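Local coordinates for DegV family protein (Eubacterium eligens, PDB 3FDJ), which is of unknown function but, as a member of the DegV family, probably binds a fatty acid between its two domains, at residues Ala94-Arg98 with Lys109-Ile113; Val181-Ile187 with Ala198-Gly204; Lys225-Val231 with Asp252-Ala258. All blocks are in the same frame, centred on the assembly; numbering follows the deposited sequence.

Contact 1: residues Ala94-Arg98 with Lys109-Ile113; sequences AMAAR and KVRVI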
ATOM      1  N   ALA A  94     -12.901   2.207   9.085  1.00  6.33           N
ATOM      2  CA  ALA A  94     -13.420   0.912   8.624  1.00  6.82           C
ATOM      3  C   ALA A  94     -14.099   0.144   9.778  1.00  7.22           C
ATOM      4  O   ALA A  94     -15.132  -0.497   9.583  1.00  7.30           O
ATOM      5  CB  ALA A  94     -12.305   0.068   7.993  1.00  7.29           C
HETATM    6  N   MSE A  95     -13.501   0.198  10.967  1.00  7.46           N
HETATM    7  CA  MSE A  95     -14.121  -0.419  12.159  1.00  7.57           C
HETATM    8  C   MSE A  95     -15.437   0.263  12.519  1.00  7.01           C
HETATM    9  O   MSE A  95     -16.402  -0.409  12.905  1.00  6.89           O
HETATM   10  CB  MSE A  95     -13.166  -0.409  13.347  1.00  7.77           C
HETATM   11  CG  MSE A  95     -11.969  -1.301  13.196  1.00  9.94           C
HETATM   12 SE   MSE A  95     -12.498  -3.162  13.285  0.80 13.81          SE
HETATM   13  CE  MSE A  95     -13.003  -3.328  15.156  1.00 19.33           C
ATOM     14  N   ALA A  96     -15.494   1.581  12.387  1.00  6.88           N
ATOM     15  CA  ALA A  96     -16.725   2.313  12.638  1.00  7.66           C
ATOM     16  C   ALA A  96     -17.825   1.913  11.642  1.00  7.65           C
ATOM     17  O   ALA A  96     -18.995   1.712  12.010  1.00  7.70           O
ATOM     18  CB  ALA A  96     -16.444   3.846  12.602  1.00  8.11           C
ATOM     19  N   ALA A  97     -17.447   1.781  10.377  1.00  7.41           N
ATOM     20  CA  ALA A  97     -18.390   1.353   9.348  1.00  7.59           C
ATOM     21  C   ALA A  97     -18.847  -0.103   9.571  1.00  6.97           C
ATOM     22  O   ALA A  97     -20.021  -0.418   9.376  1.00  7.20           O
ATOM     23  CB  ALA A  97     -17.752   1.532   7.946  1.00  7.59           C
ATOM     24  N   ARG A  98     -17.935  -0.971   9.990  1.00  7.17           N
ATOM     25  CA  ARG A  98     -18.272  -2.364  10.309  1.00  7.48           C
ATOM     26  C   ARG A  98     -19.336  -2.407  11.403  1.00  7.29           C
ATOM     27  O   ARG A  98     -20.263  -3.204  11.354  1.00  7.40           O
ATOM     28  CB  ARG A  98     -17.032  -3.131  10.767  1.00  7.13           C
ATOM     29  CG  ARG A  98     -17.289  -4.519  11.296  1.00  8.96           C
ATOM     30  CD  ARG A  98     -16.019  -5.218  11.662  1.00 10.04           C
ATOM     31  NE  ARG A  98     -16.292  -6.492  12.308  1.00 10.82           N
ATOM     32  CZ  ARG A  98     -16.511  -6.683  13.600  1.00 14.71           C
ATOM     33  NH1 ARG A  98     -16.511  -5.674  14.474  1.00 16.25           N
ATOM     34  NH2 ARG A  98     -16.753  -7.913  14.036  1.00 14.94           N
ATOM     35  N   LYS A 109     -20.654 -11.391   8.446  1.00 10.87           N
ATOM     36  CA  LYS A 109     -19.344 -11.487   9.074  1.00 10.98           C
ATOM     37  C   LYS A 109     -18.407 -10.557   8.341  1.00  9.51           C
ATOM     38  O   LYS A 109     -18.300 -10.631   7.103  1.00  9.05           O
ATOM     39  CB  LYS A 109     -18.805 -12.901   8.929  1.00 11.45           C
ATOM     40  CG  LYS A 109     -19.669 -13.928   9.597  1.00 14.16           C
ATOM     41  CD  LYS A 109     -19.001 -15.304   9.624  1.00 18.62           C
ATOM     42  CE  LYS A 109     -19.551 -16.264   8.609  1.00 22.53           C
ATOM     43  NZ  LYS A 109     -19.878 -17.555   9.325  1.00 24.61           N
ATOM     44  N   VAL A 110     -17.731  -9.686   9.084  1.00  8.63           N
ATOM     45  CA  VAL A 110     -16.835  -8.718   8.511  1.00  7.94           C
ATOM     46  C   VAL A 110     -15.553  -8.699   9.292  1.00  9.09           C
ATOM     47  O   VAL A 110     -15.573  -8.513  10.513  1.00  9.17           O
ATOM     48  CB  VAL A 110     -17.454  -7.298   8.529  1.00  8.51           C
ATOM     49  CG1 VAL A 110     -16.512  -6.288   7.855  1.00  9.22           C
ATOM     50  CG2 VAL A 110     -18.846  -7.297   7.832  1.00  8.01           C
ATOM     51  N   ARG A 111     -14.435  -8.888   8.612  1.00  8.73           N
ATOM     52  CA  ARG A 111     -13.129  -8.845   9.268  1.00  9.27           C
ATOM     53  C   ARG A 111     -12.396  -7.672   8.680  1.00  9.49           C
ATOM     54  O   ARG A 111     -12.223  -7.605   7.453  1.00 10.86           O
ATOM     55  CB  ARG A 111     -12.341 -10.131   9.032  1.00  9.65           C
ATOM     56  CG  ARG A 111     -10.833  -9.992   9.317  1.00 10.03           C
ATOM     57  CD  ARG A 111     -10.524  -9.737  10.802  1.00 12.96           C
ATOM     58  NE  ARG A 111      -9.157  -9.219  10.980  1.00 12.89           N
ATOM     59  CZ  ARG A 111      -8.034  -9.946  10.926  1.00 14.14           C
ATOM     60  NH1 ARG A 111      -6.873  -9.349  11.112  1.00 13.72           N
ATOM     61  NH2 ARG A 111      -8.048 -11.260  10.718  1.00 13.55           N
ATOM     62  N   VAL A 112     -11.995  -6.743   9.541  1.00  8.47           N
ATOM     63  CA  VAL A 112     -11.150  -5.628   9.112  1.00  8.40           C
ATOM     64  C   VAL A 112      -9.707  -6.004   9.454  1.00  8.79           C
ATOM     65  O   VAL A 112      -9.411  -6.333  10.611  1.00  8.56           O
ATOM     66  CB  VAL A 112     -11.537  -4.308   9.757  1.00  7.95           C
ATOM     67  CG1 VAL A 112     -10.644  -3.187   9.217  1.00  8.47           C
ATOM     68  CG2 VAL A 112     -13.037  -3.960   9.534  1.00  6.98           C
ATOM     69  N   ILE A 113      -8.856  -5.973   8.424  1.00  8.42           N
ATOM     70  CA  ILE A 113      -7.430  -6.326   8.520  1.00  8.48           C
ATOM     71  C   ILE A 113      -6.593  -5.059   8.457  1.00  8.53           C
ATOM     72  O   ILE A 113      -6.544  -4.377   7.431  1.00  8.89           O
ATOM     73  CB  ILE A 113      -6.978  -7.280   7.394  1.00  9.38           C
ATOM     74  CG1 ILE A 113      -7.820  -8.549   7.380  1.00 10.28           C
ATOM     75  CG2 ILE A 113      -5.466  -7.607   7.546  1.00  8.17           C
ATOM     76  CD1 ILE A 113      -7.600  -9.386   6.128  1.00  9.81           C
TER
HETATM   77  O   HOH W   1     -18.018 -10.061  11.960  1.00 11.59           O

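Contact 2: residues Val181-Ile187 with Ala198-Gly204; sequences VLGISVI and AIGKCRG. With NA (sodium ion), chain E; ACY (acetic acid), chain F.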
ATOM      1  N   VAL A 181      18.651  16.383  -0.748  1.00 15.48           N
ATOM      2  CA  VAL A 181      19.833  16.479  -1.603  1.00 14.73           C
ATOM      3  C   VAL A 181      19.532  15.804  -2.947  1.00 14.65           C
ATOM      4  O   VAL A 181      19.020  14.681  -2.981  1.00 13.69           O
ATOM      5  CB  VAL A 181      21.065  15.821  -0.936  1.00 14.80           C
ATOM      6  CG1 VAL A 181      22.255  15.722  -1.897  1.00 14.16           C
ATOM      7  CG2 VAL A 181      21.458  16.612   0.313  1.00 14.37           C
ATOM      8  N   LEU A 182      19.836  16.498  -4.045  1.00 15.16           N
ATOM      9  CA  LEU A 182      19.504  15.983  -5.392  1.00 15.39           C
ATOM     10  C   LEU A 182      20.277  14.703  -5.690  1.00 14.21           C
ATOM     11  O   LEU A 182      21.507  14.678  -5.601  1.00 13.32           O
ATOM     12  CB  LEU A 182      19.830  17.021  -6.459  1.00 16.49           C
ATOM     13  CG  LEU A 182      19.381  16.672  -7.888  1.00 19.76           C
ATOM     14  CD1 LEU A 182      17.849  16.711  -8.000  1.00 21.53           C
ATOM     15  CD2 LEU A 182      20.033  17.597  -8.874  1.00 22.11           C
ATOM     16  N   GLY A 183      19.543  13.648  -6.048  1.00 13.29           N
ATOM     17  CA  GLY A 183      20.138  12.340  -6.332  1.00 13.23           C
ATOM     18  C   GLY A 183      20.202  11.372  -5.157  1.00 12.45           C
ATOM     19  O   GLY A 183      20.678  10.240  -5.312  1.00 12.52           O
ATOM     20  N   ILE A 184      19.762  11.813  -3.975  1.00 11.20           N
ATOM     21  CA  ILE A 184      19.708  10.954  -2.808  1.00 10.41           C
ATOM     22  C   ILE A 184      18.278  10.483  -2.573  1.00 10.90           C
ATOM     23  O   ILE A 184      17.362  11.296  -2.516  1.00 10.10           O
ATOM     24  CB  ILE A 184      20.220  11.661  -1.516  1.00 10.77           C
ATOM     25  CG1 ILE A 184      21.660  12.095  -1.691  1.00 12.18           C
ATOM     26  CG2 ILE A 184      20.139  10.712  -0.307  1.00 10.12           C
ATOM     27  CD1 ILE A 184      22.611  10.939  -2.060  1.00 15.03           C
ATOM     28  N   SER A 185      18.124   9.166  -2.415  1.00  9.94           N
ATOM     29  CA  SER A 185      16.882   8.552  -1.966  1.00 11.02           C
ATOM     30  C   SER A 185      17.021   7.993  -0.566  1.00 10.11           C
ATOM     31  O   SER A 185      18.123   7.672  -0.140  1.00 10.65           O
ATOM     32  CB  SER A 185      16.528   7.402  -2.892  1.00 11.14           C
ATOM     33  OG  SER A 185      16.287   7.873  -4.199  1.00 13.91           O
ATOM     34  N   VAL A 186      15.898   7.863   0.133  1.00 10.16           N
ATOM     35  CA  VAL A 186      15.840   7.198   1.423  1.00 10.09           C
ATOM     36  C   VAL A 186      15.176   5.863   1.251  1.00 10.53           C
ATOM     37  O   VAL A 186      14.109   5.760   0.611  1.00 11.07           O
ATOM     38  CB  VAL A 186      15.072   8.003   2.470  1.00 10.31           C
ATOM     39  CG1 VAL A 186      14.841   7.171   3.765  1.00 11.79           C
ATOM     40  CG2 VAL A 186      15.806   9.326   2.744  1.00 11.58           C
ATOM     41  N   ILE A 187      15.829   4.837   1.790  1.00  9.66           N
ATOM     42  CA  ILE A 187      15.303   3.480   1.764  1.00 10.35           C
ATOM     43  C   ILE A 187      14.607   3.207   3.099  1.00 10.28           C
ATOM     44  O   ILE A 187      15.153   3.486   4.172  1.00 11.24           O
ATOM     45  CB  ILE A 187      16.440   2.447   1.557  1.00 10.06           C
ATOM     46  CG1 ILE A 187      17.174   2.702   0.248  1.00 14.66           C
ATOM     47  CG2 ILE A 187      15.859   1.015   1.553  1.00 12.01           C
ATOM     48  CD1 ILE A 187      18.463   1.835   0.113  1.00 16.17           C
ATOM     49  N   ALA A 198      13.222   4.160   8.515  1.00 16.11           N
ATOM     50  CA  ALA A 198      14.262   4.454   7.528  1.00 16.52           C
ATOM     51  C   ALA A 198      15.463   3.518   7.752  1.00 16.59           C
ATOM     52  O   ALA A 198      15.929   3.353   8.868  1.00 17.37           O
ATOM     53  CB  ALA A 198      14.675   5.943   7.609  1.00 16.67           C
ATOM     54  N   ILE A 199      15.912   2.881   6.684  1.00 16.50           N
ATOM     55  CA  ILE A 199      16.999   1.917   6.714  1.00 17.27           C
ATOM     56  C   ILE A 199      18.306   2.622   6.358  1.00 16.04           C
ATOM     57  O   ILE A 199      19.362   2.300   6.886  1.00 15.70           O
ATOM     58  CB  ILE A 199      16.764   0.794   5.657  1.00 17.79           C
ATOM     59  CG1 ILE A 199      15.725  -0.205   6.159  1.00 19.47           C
ATOM     60  CG2 ILE A 199      18.094   0.084   5.308  1.00 20.70           C
ATOM     61  CD1 ILE A 199      15.374  -1.253   5.149  1.00 21.68           C
ATOM     62  N   GLY A 200      18.234   3.570   5.442  1.00 15.61           N
ATOM     63  CA  GLY A 200      19.406   4.297   5.021  1.00 16.63           C
ATOM     64  C   GLY A 200      19.186   5.115   3.772  1.00 16.88           C
ATOM     65  O   GLY A 200      18.115   5.172   3.251  1.00 15.38           O
ATOM     66  N   LYS A 201      20.240   5.767   3.312  1.00 18.18           N
ATOM     67  CA  LYS A 201      20.157   6.626   2.130  1.00 18.20           C
ATOM     68  C   LYS A 201      20.827   5.914   0.994  1.00 18.34           C
ATOM     69  O   LYS A 201      21.601   4.969   1.194  1.00 18.34           O
ATOM     70  CB  LYS A 201      20.865   7.950   2.388  1.00 19.19           C
ATOM     71  CG  LYS A 201      22.363   7.865   2.315  1.00 19.76           C
ATOM     72  CD  LYS A 201      23.022   9.078   2.862  1.00 23.30           C
ATOM     73  CE  LYS A 201      23.874   9.744   1.857  1.00 23.89           C
ATOM     74  NZ  LYS A 201      24.232  11.100   2.339  1.00 25.83           N
ATOM     75  N   CYS A 202      20.590   6.401  -0.212  1.00 18.05           N
ATOM     76  CA  CYS A 202      21.132   5.756  -1.348  1.00 18.51           C
ATOM     77  C   CYS A 202      21.355   6.719  -2.505  1.00 17.31           C
ATOM     78  O   CYS A 202      20.449   7.455  -2.873  1.00 15.73           O
ATOM     79  CB  CYS A 202      20.126   4.691  -1.725  1.00 20.34           C
ATOM     80  SG  CYS A 202      20.756   3.609  -2.856  1.00 25.66           S
ATOM     81  N   ARG A 203      22.558   6.732  -3.080  1.00 16.12           N
ATOM     82  CA  ARG A 203      22.813   7.527  -4.285  1.00 16.31           C
ATOM     83  C   ARG A 203      22.782   6.684  -5.572  1.00 16.14           C
ATOM     84  O   ARG A 203      23.794   6.057  -5.961  1.00 16.59           O
ATOM     85  CB  ARG A 203      24.153   8.270  -4.208  1.00 17.00           C
ATOM     86  CG  ARG A 203      24.385   9.146  -5.456  1.00 19.87           C
ATOM     87  CD  ARG A 203      25.552  10.149  -5.345  1.00 24.33           C
ATOM     88  NE  ARG A 203      25.121  11.390  -4.705  1.00 28.04           N
ATOM     89  CZ  ARG A 203      24.397  12.349  -5.291  1.00 30.23           C
ATOM     90  NH1 ARG A 203      24.043  13.417  -4.586  1.00 29.91           N
ATOM     91  NH2 ARG A 203      24.020  12.250  -6.563  1.00 31.13           N
ATOM     92  N   GLY A 204      21.633   6.693  -6.226  1.00 14.79           N
ATOM     93  CA  GLY A 204      21.477   6.140  -7.558  1.00 14.72           C
ATOM     94  C   GLY A 204      20.883   4.752  -7.598  1.00 13.73           C
ATOM     95  O   GLY A 204      20.907   4.016  -6.605  1.00 14.26           O
TER
HETATM   96 NA    NA E 279      16.346  13.282  -3.273  1.00 23.71          NA
HETATM   97  C   ACY F 280      26.086  12.080  -1.624  1.00 41.58           C
HETATM   98  O   ACY F 280      25.292  13.022  -1.857  1.00 41.72           O
HETATM   99  OXT ACY F 280      26.156  11.048  -2.342  1.00 41.01           O
HETATM  100  CH3 ACY F 280      26.994  12.207  -0.429  1.00 41.30           C
HETATM  101  O   HOH W   2      19.027   7.883  -5.801  1.00 29.37           O
HETATM  102  O   HOH W   3      16.573  12.508  -5.243  1.00 23.89           O
HETATM  103  O   HOH W   4      15.670  15.194  -4.314  1.00 24.78           O

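Contact 3: residues Lys225-Val231 with Asp252-Ala258; sequences KLRICHV and DVCVYKA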
ATOM      1  N   LYS A 225       6.313 -14.536  -4.181  1.00 10.02           N
ATOM      2  CA  LYS A 225       5.570 -13.472  -4.804  1.00 10.58           C
ATOM      3  C   LYS A 225       6.189 -12.099  -4.495  1.00 10.18           C
ATOM      4  O   LYS A 225       6.597 -11.830  -3.372  1.00 10.09           O
ATOM      5  CB  LYS A 225       4.121 -13.555  -4.320  1.00 11.13           C
ATOM      6  CG  LYS A 225       3.221 -12.527  -4.933  1.00 12.47           C
ATOM      7  CD  LYS A 225       1.808 -12.627  -4.391  1.00 11.70           C
ATOM      8  CE  LYS A 225       1.140 -13.890  -4.802  1.00 13.76           C
ATOM      9  NZ  LYS A 225      -0.336 -13.783  -4.658  1.00 12.69           N
ATOM     10  N   LEU A 226       6.265 -11.260  -5.525  1.00 10.25           N
ATOM     11  CA  LEU A 226       6.891  -9.942  -5.482  1.00 10.48           C
ATOM     12  C   LEU A 226       5.986  -8.953  -6.197  1.00  9.96           C
ATOM     13  O   LEU A 226       5.550  -9.200  -7.332  1.00  9.22           O
ATOM     14  CB  LEU A 226       8.235  -9.978  -6.233  1.00 11.44           C
ATOM     15  CG  LEU A 226       8.939  -8.638  -6.516  1.00 12.71           C
ATOM     16  CD1 LEU A 226       9.377  -8.035  -5.215  1.00 14.60           C
ATOM     17  CD2 LEU A 226      10.123  -8.863  -7.489  1.00 13.74           C
ATOM     18  N   ARG A 227       5.698  -7.830  -5.545  1.00  8.93           N
ATOM     19  CA  ARG A 227       4.823  -6.803  -6.118  1.00  8.99           C
ATOM     20  C   ARG A 227       5.532  -5.468  -5.959  1.00  8.66           C
ATOM     21  O   ARG A 227       6.001  -5.138  -4.875  1.00  9.08           O
ATOM     22  CB  ARG A 227       3.447  -6.790  -5.404  1.00  8.55           C
ATOM     23  CG  ARG A 227       2.631  -8.072  -5.608  1.00  9.19           C
ATOM     24  CD  ARG A 227       2.222  -8.255  -7.049  1.00  9.75           C
ATOM     25  NE  ARG A 227       1.456  -9.484  -7.282  1.00  8.82           N
ATOM     26  CZ  ARG A 227       1.939 -10.647  -7.708  1.00  9.91           C
ATOM     27  NH1 ARG A 227       3.216 -10.806  -8.031  1.00 11.73           N
ATOM     28  NH2 ARG A 227       1.094 -11.653  -7.878  1.00 11.22           N
ATOM     29  N   ILE A 228       5.656  -4.726  -7.051  1.00  9.14           N
ATOM     30  CA  ILE A 228       6.362  -3.446  -7.040  1.00  9.10           C
ATOM     31  C   ILE A 228       5.468  -2.374  -7.672  1.00  9.81           C
ATOM     32  O   ILE A 228       5.039  -2.531  -8.836  1.00  9.39           O
ATOM     33  CB  ILE A 228       7.675  -3.509  -7.859  1.00  9.66           C
ATOM     34  CG1 ILE A 228       8.550  -4.704  -7.461  1.00  9.01           C
ATOM     35  CG2 ILE A 228       8.432  -2.161  -7.773  1.00  8.95           C
ATOM     36  CD1 ILE A 228       9.812  -4.946  -8.368  1.00 11.62           C
ATOM     37  N   CYS A 229       5.174  -1.308  -6.928  1.00 10.53           N
ATOM     38  CA  CYS A 229       4.515  -0.145  -7.499  1.00 11.60           C
ATOM     39  C   CYS A 229       5.495   1.023  -7.572  1.00 10.68           C
ATOM     40  O   CYS A 229       6.512   1.060  -6.856  1.00 11.32           O
ATOM     41  CB  CYS A 229       3.212   0.228  -6.773  1.00 12.46           C
ATOM     42  SG  CYS A 229       3.482   1.070  -5.309  1.00 18.52           S
ATOM     43  N   HIS A 230       5.237   1.924  -8.513  1.00  9.99           N
ATOM     44  CA  HIS A 230       6.077   3.054  -8.773  1.00  8.84           C
ATOM     45  C   HIS A 230       5.251   4.286  -9.065  1.00  8.63           C
ATOM     46  O   HIS A 230       4.110   4.199  -9.538  1.00  9.34           O
ATOM     47  CB  HIS A 230       7.028   2.770  -9.943  1.00  9.98           C
ATOM     48  CG  HIS A 230       6.330   2.622 -11.249  1.00  9.93           C
ATOM     49  ND1 HIS A 230       6.017   3.701 -12.051  1.00 10.63           N
ATOM     50  CD2 HIS A 230       5.815   1.531 -11.862  1.00 10.75           C
ATOM     51  CE1 HIS A 230       5.367   3.270 -13.117  1.00 11.83           C
ATOM     52  NE2 HIS A 230       5.232   1.957 -13.027  1.00 10.05           N
ATOM     53  N   VAL A 231       5.844   5.433  -8.780  1.00  8.50           N
ATOM     54  CA  VAL A 231       5.260   6.731  -9.057  1.00  8.60           C
ATOM     55  C   VAL A 231       6.088   7.343 -10.173  1.00  9.33           C
ATOM     56  O   VAL A 231       7.129   7.974  -9.919  1.00  9.10           O
ATOM     57  CB  VAL A 231       5.324   7.659  -7.845  1.00  8.73           C
ATOM     58  CG1 VAL A 231       4.563   8.959  -8.158  1.00  7.78           C
ATOM     59  CG2 VAL A 231       4.788   6.960  -6.588  1.00  9.77           C
ATOM     60  N   ASP A 252       6.788 -15.048 -10.026  1.00 15.24           N
ATOM     61  CA  ASP A 252       5.531 -14.354  -9.736  1.00 15.49           C
ATOM     62  C   ASP A 252       5.792 -12.894  -9.349  1.00 14.97           C
ATOM     63  O   ASP A 252       5.865 -12.552  -8.174  1.00 13.95           O
ATOM     64  CB  ASP A 252       4.750 -15.084  -8.639  1.00 15.47           C
ATOM     65  CG  ASP A 252       3.334 -14.552  -8.481  1.00 16.74           C
ATOM     66  OD1 ASP A 252       2.960 -13.557  -9.145  1.00 17.32           O
ATOM     67  OD2 ASP A 252       2.590 -15.156  -7.692  1.00 17.87           O
ATOM     68  N   VAL A 253       5.918 -12.053 -10.372  1.00 15.81           N
ATOM     69  CA  VAL A 253       6.272 -10.648 -10.226  1.00 16.95           C
ATOM     70  C   VAL A 253       5.262  -9.815 -10.972  1.00 16.63           C
ATOM     71  O   VAL A 253       4.815 -10.187 -12.053  1.00 16.70           O
ATOM     72  CB  VAL A 253       7.665 -10.334 -10.796  1.00 17.90           C
ATOM     73  CG1 VAL A 253       8.066  -8.854 -10.509  1.00 20.08           C
ATOM     74  CG2 VAL A 253       8.684 -11.245 -10.200  1.00 20.00           C
ATOM     75  N   CYS A 254       4.879  -8.697 -10.381  1.00 15.09           N
ATOM     76  CA  CYS A 254       4.059  -7.716 -11.064  1.00 15.12           C
ATOM     77  C   CYS A 254       4.604  -6.313 -10.731  1.00 13.24           C
ATOM     78  O   CYS A 254       4.801  -5.988  -9.556  1.00 12.40           O
ATOM     79  CB  CYS A 254       2.597  -7.842 -10.650  1.00 14.98           C
ATOM     80  SG  CYS A 254       1.506  -6.773 -11.605  1.00 22.06           S
ATOM     81  N   VAL A 255       4.830  -5.516 -11.774  1.00 11.53           N
ATOM     82  CA  VAL A 255       5.215  -4.106 -11.659  1.00 10.98           C
ATOM     83  C   VAL A 255       4.039  -3.278 -12.156  1.00 10.57           C
ATOM     84  O   VAL A 255       3.515  -3.524 -13.257  1.00  8.58           O
ATOM     85  CB  VAL A 255       6.426  -3.794 -12.551  1.00 11.40           C
ATOM     86  CG1 VAL A 255       6.653  -2.256 -12.690  1.00 12.80           C
ATOM     87  CG2 VAL A 255       7.674  -4.506 -12.027  1.00 11.68           C
ATOM     88  N   TYR A 256       3.627  -2.282 -11.380  1.00  9.01           N
ATOM     89  CA  TYR A 256       2.448  -1.511 -11.744  1.00  9.54           C
ATOM     90  C   TYR A 256       2.473  -0.119 -11.132  1.00  9.37           C
ATOM     91  O   TYR A 256       3.299   0.190 -10.284  1.00  8.86           O
ATOM     92  CB  TYR A 256       1.180  -2.256 -11.305  1.00  9.67           C
ATOM     93  CG  TYR A 256       1.155  -2.566  -9.833  1.00 11.10           C
ATOM     94  CD1 TYR A 256       1.872  -3.651  -9.326  1.00 14.28           C
ATOM     95  CD2 TYR A 256       0.419  -1.790  -8.944  1.00 11.23           C
ATOM     96  CE1 TYR A 256       1.886  -3.927  -7.976  1.00 14.33           C
ATOM     97  CE2 TYR A 256       0.408  -2.079  -7.591  1.00 13.11           C
ATOM     98  CZ  TYR A 256       1.159  -3.144  -7.123  1.00 13.13           C
ATOM     99  OH  TYR A 256       1.168  -3.452  -5.810  1.00 15.46           O
ATOM    100  N   LYS A 257       1.575   0.734 -11.604  1.00  9.59           N
ATOM    101  CA  LYS A 257       1.544   2.123 -11.159  1.00 10.65           C
ATOM    102  C   LYS A 257       0.878   2.276  -9.783  1.00  9.93           C
ATOM    103  O   LYS A 257      -0.166   1.681  -9.495  1.00 10.07           O
ATOM    104  CB  LYS A 257       0.789   2.995 -12.154  1.00 11.10           C
ATOM    105  CG  LYS A 257       1.387   3.040 -13.544  1.00 14.85           C
ATOM    106  CD  LYS A 257       0.584   3.986 -14.430  1.00 18.61           C
ATOM    107  CE  LYS A 257       1.181   4.056 -15.811  1.00 23.19           C
ATOM    108  NZ  LYS A 257       1.088   2.720 -16.455  1.00 27.75           N
ATOM    109  N   ALA A 258       1.454   3.150  -8.982  1.00  9.55           N
ATOM    110  CA  ALA A 258       0.835   3.587  -7.731  1.00  9.64           C
ATOM    111  C   ALA A 258      -0.456   4.352  -7.997  1.00  9.34           C
ATOM    112  O   ALA A 258      -0.632   4.961  -9.062  1.00  9.10           O
ATOM    113  CB  ALA A 258       1.819   4.438  -6.933  1.00  9.33           C
TER

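Contact 1: residues Ala94-Arg98 with Lys109-Ile113
Arg98 reaches from the helix to the strand and gives its NE-H to the carbonyl of Val110, with NE 2.8 Å from O. The bond is moderately bent, 153° at the hydrogen. NE stands above the plane of the carbonyl, while the oxygen lies near the plane of the guanidinium, at its edge. CG sits anti to the backbone N (chi1 172°), and the chain stays extended as far as NE. Its methylenes therefore run along Val110, with Arg98 CG 3.9 Å from Val110 CB. Arg98 CD also touches Val112 CG2. NH2 of Arg98 holds a water 3.2 Å away, and that water accepts from Val110 N. Both backbone polar atoms of Val110 are thus engaged by Arg98, one directly and one through water.

Val112 packs on the previous turn of the helix. Its CG1 meets Ala94 CB at 3.9 Å. The selenium of selenomethionine Met95 lies 3.8 Å from Val112 CB, brought there by the bend at chi2 (-70°). Further out, Trp68 covers Ala94, and Tyr101 and Leu102 of the same helix cover Val110. The strand itself pairs with strand 77-82, completing a beta-alpha-beta unit.

With an alanine in place of Arg98, the Val110 carbonyl would probably lose its NE-H partner and the valines their methylene cover. The chemistry implies a mainly apolar helix-to-strand interface, pinned at one margin by a single charged side chain.

Contact 2: residues Val181-Ile187 with Ala198-Gly204
Ser185 and Cys202 form an antiparallel hydrogen-bonded pair. Ser185 N reaches Cys202 O at 2.9 Å in an almost straight bond (176°), and Cys202 N returns one to Ser185 O. Further along, Ile187 N binds Gly200 O. Ile187 O takes Ile199 N at 2.7 Å and, weakly, Gly200 N, so Ile199 and Gly200 form a classic beta bulge opposite Ile187.

The Arg203 side chain bends at chi3 (-85°), which turns its guanidinium toward the type II turn from Val181 to Ile184. Its NH1 bonds Leu182 O there at 3.0 Å. NE and NH1 also clasp an acetate, probably from the crystallisation liquor; NE lies 2.6 Å from its OXT. Gly183 O lies over one face of the guanidinium.

Apolar contacts occupy both faces. Ile187 CD1 rests on Cys202 CB at 3.8 Å, and Leu208 of helix 205-219 touches both residues. On the other face Val186 CG1 meets Ala198 CB, and Ile184 CG2 meets Lys201 CB.

Ile184 O binds the sodium ion at 2.4 Å, beside two waters and the carbonyls of Lys160 and Ala179. This is a bulged beta hairpin at the margin of a mixed sheet, with a backbone-carbonyl sodium site at one end.

Contact 3: residues Lys225-Val231 with Asp252-Ala258
Arg227 grips Asp252 end-on, with NH1 and NH2 both bonded to OD1, each at 3.0 Å. The salt bridge lies in the guanidinium plane, but both nitrogens reach OD1 from one face of the carboxylate; the two planes are 55° apart. The chain bends at chi2 (-66°), bringing the guanidinium back along the strand, where NH1 also bonds Leu226 O at 2.9 Å. Glu127 forms salt bridges with Arg227 NH2 and Lys225 NZ.

Backbone bonds run in parallel register from Leu226 N to Asp252 O through to Ala258 N and His230 O, the last 2.9 Å long and nearly straight at 174°.

Cys254 CB covers one face of the Arg227 guanidinium, 3.6 Å from Arg227 CD. Cys229 CB makes a CH-pi contact over the Tyr256 ring, 4.1 Å from its centroid. On the other side of the sheet Leu226 CD2 meets Val253 CG1 at 3.7 Å. His230 lies beside Lys257, and its ND1 accepts from Asn233 N.

Helix 234-248 crosses over between the strands and packs on Leu226, Ile228 and Val255. Pro120 of helix 120-134 touches Arg227, Cys229 and Tyr256 on the opposite face. Strand 271-276 flanks strand 226-230, while strand 253-257 forms the sheet's edge within this chain.

From the N terminus, contact 1 comes first: helix 90-102 turns back through a short connection onto strand 109-114, in the sheet that also holds strands 5-9 and 77-82. Contact 2 follows, closing the hairpin of strands 184-190 and 196-203. Contact 3 is last and spans helix 234-248. The three loops follow in series, and none nests or crosses. Contacts 2 and 3 belong to a second mixed sheet, at its two outermost strand pairs, with strands 153-159 and 271-276 between; their centres are about 20 Å apart. Contact 1 lies across the chain's centre from both, and its centre is about 37 Å from that of contact 2.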